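PDB 3M8N: possible glutathione S-transferase from Rhodopseudomonas palustris, which probably acts as a glutathione transferase, joining the thiol of glutathione to electrophilic substrates. Local coordinates for residues M97-H102 with Q141-H146; H102-N107 with I163-Y168. All coordinates share one frame; numbering follows the deposited sequence.

Contact 1 of 2, residues M97-H102 with Q141-H146; sequences MFFEQH and QVMENH
Phe99 reaches from helix 87-117 across to Val142 and Met143 on helix 129-146, a worked example of one aromatic ring joining two helices in the all-helical C-terminal domain of the glutathione transferase fold. The end of the ring does the touching: CZ of Phe99 lies 3.8 Å from CB of Val142. On one flank of that end, CE1 of Phe99 meets CG1 of Val142 at 3.9 Å; on the other, CE2 of Phe99 comes to 3.9 Å from CG of Met143, which is selenomethionine in this crystal. Both meet the ring at a slant. The side chains of Phe99 and Val142 converge from their two helices, whereas that of Met143 passes obliquely. With CG of Phe99 trans to its own nitrogen (chi1 170°), the ring extends straight out from its helix and bridges backbones whose nearest alpha carbons, those of Phe99 and Val142, are 9.9 Å apart. Were Phe99 reduced to an alanine, a gap would probably open between the two helices, with Val142 and CG of Met143 losing the ring they pack on.

Further residues surround this small, wholly apolar junction. Trp96 meets the Phe99 ring in a T-shaped pair, and the Met143 side chain packs on Phe153, Val185 and Trp188. One residue before Phe99, Phe98 stacks on Phe98 of the second subunit, placing the dimer interface on a different side of the same helix. Past Met143, Glu144 ties helix 129-146 to the start of helix 183-193, its OE1 accepting the backbone N-H of Val185 and its OE2 that of Ala184.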
# COMPACT_ATOMS: atom_id res chain seq x y z
N MSE A 97 0.92 3.86 5.49
CA MSE A 97 1.56 3.41 4.25
C MSE A 97 0.62 2.89 3.17
O MSE A 97 0.89 3.06 1.99
CB MSE A 97 2.57 2.32 4.56
CG MSE A 97 3.50 2.72 5.58
SE MSE A 97 4.94 1.46 5.99
CE MSE A 97 5.83 1.77 4.47
N PHE A 98 -0.45 2.20 3.57
CA PHE A 98 -1.48 1.84 2.61
C PHE A 98 -2.18 3.07 2.08
O PHE A 98 -2.44 3.13 0.91
CB PHE A 98 -2.45 0.81 3.17
CG PHE A 98 -1.88 -0.59 3.15
CD1 PHE A 98 -1.55 -1.19 1.96
CD2 PHE A 98 -1.60 -1.28 4.33
CE1 PHE A 98 -1.01 -2.50 1.91
CE2 PHE A 98 -1.01 -2.55 4.30
CZ PHE A 98 -0.75 -3.16 3.06
N PHE A 99 -2.40 4.07 2.94
CA PHE A 99 -2.92 5.36 2.53
C PHE A 99 -2.02 6.00 1.57
O PHE A 99 -2.50 6.48 0.59
CB PHE A 99 -3.14 6.25 3.73
CG PHE A 99 -3.45 7.71 3.40
CD1 PHE A 99 -4.74 8.14 3.23
CD2 PHE A 99 -2.44 8.66 3.37
CE1 PHE A 99 -5.00 9.49 2.98
CE2 PHE A 99 -2.72 9.99 3.12
CZ PHE A 99 -3.97 10.39 2.93
N GLU A 100 -0.72 6.01 1.80
CA GLU A 100 0.21 6.58 0.82
C GLU A 100 0.09 5.87 -0.50
O GLU A 100 0.11 6.50 -1.51
CB GLU A 100 1.65 6.53 1.33
CG GLU A 100 2.71 7.22 0.48
CD GLU A 100 3.37 6.35 -0.62
OE1 GLU A 100 3.09 5.16 -0.79
OE2 GLU A 100 4.19 6.85 -1.41
N GLN A 101 -0.07 4.57 -0.50
CA GLN A 101 -0.17 3.76 -1.75
C GLN A 101 -1.37 4.07 -2.68
O GLN A 101 -1.18 4.15 -3.87
CB GLN A 101 -0.10 2.24 -1.42
CG GLN A 101 0.69 1.31 -2.39
CD GLN A 101 1.92 1.92 -2.98
OE1 GLN A 101 2.01 2.07 -4.18
NE2 GLN A 101 2.86 2.35 -2.13
N HIS A 102 -2.58 4.25 -2.15
CA HIS A 102 -3.74 4.62 -2.98
C HIS A 102 -4.07 6.12 -3.11
O HIS A 102 -4.69 6.49 -4.05
CB HIS A 102 -5.01 3.87 -2.56
CG HIS A 102 -5.59 4.35 -1.28
ND1 HIS A 102 -6.54 5.34 -1.23
CD2 HIS A 102 -5.40 3.94 -0.01
CE1 HIS A 102 -6.87 5.56 0.03
NE2 HIS A 102 -6.18 4.74 0.80
N GLN A 141 -4.87 17.04 2.88
CA GLN A 141 -5.78 17.52 3.89
C GLN A 141 -6.02 16.51 4.95
O GLN A 141 -6.16 16.87 6.11
CB GLN A 141 -7.14 17.90 3.26
CG GLN A 141 -7.95 18.85 4.08
CD GLN A 141 -7.22 20.17 4.20
OE1 GLN A 141 -6.90 20.80 3.18
NE2 GLN A 141 -6.90 20.58 5.46
N VAL A 142 -6.12 15.24 4.55
CA VAL A 142 -6.19 14.16 5.52
C VAL A 142 -4.92 14.23 6.36
O VAL A 142 -4.95 14.05 7.56
CB VAL A 142 -6.33 12.74 4.85
CG1 VAL A 142 -6.31 11.65 5.90
CG2 VAL A 142 -7.62 12.63 4.06
N MSE A 143 -3.80 14.53 5.72
CA MSE A 143 -2.54 14.61 6.44
C MSE A 143 -2.45 15.82 7.38
O MSE A 143 -2.04 15.69 8.53
CB MSE A 143 -1.39 14.58 5.45
CG MSE A 143 -1.18 13.22 4.74
SE MSE A 143 -0.01 13.47 3.30
CE MSE A 143 1.67 13.70 4.08
N GLU A 144 -2.85 16.99 6.87
CA GLU A 144 -2.97 18.20 7.67
C GLU A 144 -3.83 17.97 8.87
O GLU A 144 -3.44 18.26 9.99
CB GLU A 144 -3.62 19.29 6.84
CG GLU A 144 -3.61 20.62 7.51
CD GLU A 144 -2.23 21.18 7.57
OE1 GLU A 144 -1.33 20.62 6.95
OE2 GLU A 144 -2.01 22.21 8.23
N ASN A 145 -5.02 17.45 8.65
CA ASN A 145 -5.92 17.30 9.77
C ASN A 145 -5.36 16.43 10.90
O ASN A 145 -5.61 16.69 12.10
CB ASN A 145 -7.35 16.97 9.27
CG ASN A 145 -8.11 15.97 10.18
OD1 ASN A 145 -7.85 14.73 10.14
ND2 ASN A 145 -9.09 16.49 10.96
N HIS A 146 -4.56 15.43 10.52
CA HIS A 146 -3.98 14.48 11.46
C HIS A 146 -2.81 15.06 12.21
O HIS A 146 -2.62 14.82 13.38
CB HIS A 146 -3.54 13.21 10.69
CG HIS A 146 -3.07 12.13 11.58
ND1 HIS A 146 -1.74 11.80 11.71
CD2 HIS A 146 -3.74 11.34 12.45
CE1 HIS A 146 -1.61 10.85 12.61
NE2 HIS A 146 -2.81 10.56 13.08

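Contact 2 of 2, residues H102-N107 with I163-Y168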
# COMPACT_ATOMS: atom_id res chain seq x y z
N HIS A 102 -2.58 4.25 -2.15
CA HIS A 102 -3.74 4.62 -2.98
C HIS A 102 -4.07 6.12 -3.11
O HIS A 102 -4.69 6.49 -4.05
CB HIS A 102 -5.01 3.87 -2.56
CG HIS A 102 -5.59 4.35 -1.28
ND1 HIS A 102 -6.54 5.34 -1.23
CD2 HIS A 102 -5.40 3.94 -0.01
CE1 HIS A 102 -6.87 5.56 0.03
NE2 HIS A 102 -6.18 4.74 0.80
N ALA A 103 -3.60 6.96 -2.18
CA ALA A 103 -3.85 8.40 -2.19
C ALA A 103 -2.72 9.32 -2.62
O ALA A 103 -2.98 10.26 -3.29
CB ALA A 103 -4.44 8.86 -0.87
N LEU A 104 -1.47 9.04 -2.30
CA LEU A 104 -0.31 9.87 -2.75
C LEU A 104 0.39 9.48 -4.03
O LEU A 104 0.59 10.33 -4.91
CB LEU A 104 0.79 10.01 -1.68
CG LEU A 104 0.87 11.30 -0.91
CD1 LEU A 104 -0.43 11.53 -0.19
CD2 LEU A 104 1.95 11.18 0.07
N GLU A 105 0.81 8.21 -4.10
CA GLU A 105 1.43 7.65 -5.27
C GLU A 105 0.65 7.95 -6.53
O GLU A 105 1.21 8.54 -7.42
CB GLU A 105 1.58 6.15 -5.10
CG GLU A 105 1.83 5.34 -6.43
CD GLU A 105 3.29 4.93 -6.59
OE1 GLU A 105 3.93 4.70 -5.55
OE2 GLU A 105 3.81 4.82 -7.72
N PRO A 106 -0.64 7.58 -6.60
CA PRO A 106 -1.38 7.78 -7.83
C PRO A 106 -1.68 9.24 -8.25
O PRO A 106 -2.09 9.47 -9.37
CB PRO A 106 -2.70 7.07 -7.55
CG PRO A 106 -2.42 6.24 -6.36
CD PRO A 106 -1.52 7.02 -5.57
N ASN A 107 -1.46 10.18 -7.37
CA ASN A 107 -1.82 11.53 -7.63
C ASN A 107 -0.63 12.44 -7.54
O ASN A 107 -0.24 13.06 -8.52
CB ASN A 107 -2.88 11.93 -6.63
CG ASN A 107 -4.15 11.15 -6.80
OD1 ASN A 107 -4.61 10.51 -5.87
ND2 ASN A 107 -4.71 11.21 -7.98
N ILE A 163 8.48 8.17 6.68
CA ILE A 163 9.39 8.01 5.55
C ILE A 163 8.62 7.72 4.29
O ILE A 163 8.97 8.24 3.25
CB ILE A 163 10.43 6.87 5.82
CG1 ILE A 163 11.25 7.20 7.07
CG2 ILE A 163 11.32 6.59 4.62
CD1 ILE A 163 11.92 6.04 7.56
N ALA A 164 7.64 6.83 4.34
CA ALA A 164 6.86 6.54 3.14
C ALA A 164 6.10 7.76 2.61
O ALA A 164 6.18 8.08 1.45
CB ALA A 164 5.91 5.40 3.40
N LEU A 165 5.43 8.47 3.50
CA LEU A 165 4.71 9.69 3.15
C LEU A 165 5.64 10.81 2.72
O LEU A 165 5.35 11.57 1.80
CB LEU A 165 3.84 10.13 4.32
CG LEU A 165 2.67 9.19 4.54
CD1 LEU A 165 2.02 9.33 5.89
CD2 LEU A 165 1.68 9.39 3.47
N TYR A 166 6.82 10.86 3.32
CA TYR A 166 7.75 11.85 2.94
C TYR A 166 8.17 11.81 1.49
O TYR A 166 8.42 12.83 0.92
CB TYR A 166 8.97 11.88 3.89
CG TYR A 166 9.86 13.05 3.64
CD1 TYR A 166 9.67 14.27 4.30
CD2 TYR A 166 10.87 12.96 2.69
CE1 TYR A 166 10.54 15.38 4.01
CE2 TYR A 166 11.70 14.01 2.41
CZ TYR A 166 11.52 15.22 3.07
OH TYR A 166 12.39 16.21 2.68
N GLY A 167 8.31 10.63 0.90
CA GLY A 167 8.75 10.43 -0.46
C GLY A 167 8.19 11.34 -1.54
O GLY A 167 8.96 12.01 -2.25
N TYR A 168 6.87 11.33 -1.71
CA TYR A 168 6.20 12.23 -2.62
C TYR A 168 5.81 13.54 -1.94
O TYR A 168 5.93 14.57 -2.54
CB TYR A 168 5.01 11.55 -3.34
CG TYR A 168 5.48 10.48 -4.23
CD1 TYR A 168 6.37 10.76 -5.25
CD2 TYR A 168 5.12 9.18 -4.01
CE1 TYR A 168 6.87 9.76 -6.07
CE2 TYR A 168 5.63 8.14 -4.84
CZ TYR A 168 6.50 8.44 -5.87
OH TYR A 168 7.02 7.47 -6.69
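The ring of Tyr168 turns an edge to Glu105: OE1 of Glu105 lies near the ring plane, 3.9 Å from CE2 of Tyr168. Carboxylate and ring stand almost perpendicular, their planes 83° apart, so the two groups do not stack. Such an approach sets a carboxylate oxygen against ring hydrogens, which would probably be mildly favourable. The stronger partner of OE1 is ND2 of Asn14, to which it is hydrogen-bonded, and the backbone N of Asn14 also makes a weak hydrogen bond with OH of Tyr168. Glu105 CA lies 4.2 Å from CD2 of Tyr168, well above the ring plane and beyond its rim.

Beside the carboxylate-ring contact runs an apolar one. CD2 of Leu104 sits 3.9 Å from CD2 of Leu165, the two side chains crossing at about a right angle. The same Leu104 methyl rests 3.8 Å from the carbonyl O of Leu165, an oxygen that Thr169 OG1 satisfies with a hydrogen bond. Leu104 gets there with chi1 at -103°, well off a staggered position. The backbones come close, Leu104 CA to Tyr168 CA being 6.9 Å, near the kink that helix 87-117 makes around Pro106 and Asn107; the nitrogen of Pro106 has no hydrogen to give.

Together these contacts join helices 87-117 and 160-169 about 6 Å from the centre of the chain (centre to centre). Helix 129-146 lies against Leu104 through Ala139, and Trp188 of helix 183-193 packs on Leu165; Asn14, at the start of helix 13-24, brings in the thioredoxin-like N-terminal domain.

Overall arrangement
From the N terminus the chain first builds the thioredoxin-like domain, then enters helix 87-117, which serves both contacts, first with residues 97-102 and then with 102-107, His102 being common to the two. The chain next runs through helix 129-146, whose last turns return to close contact 1, and on into helix 160-169, which closes contact 2. The segments alternate along the sequence, so the two closures cross. Their centres are 8 Å apart, and they touch: Glu100 CB packs 3.6 Å from Leu165 CD2, while a probable hydrogen bond from Glu105 N to Glu100 O spans a pi-type turn. Together they pack one long helix against two successive helices of the C-terminal domain.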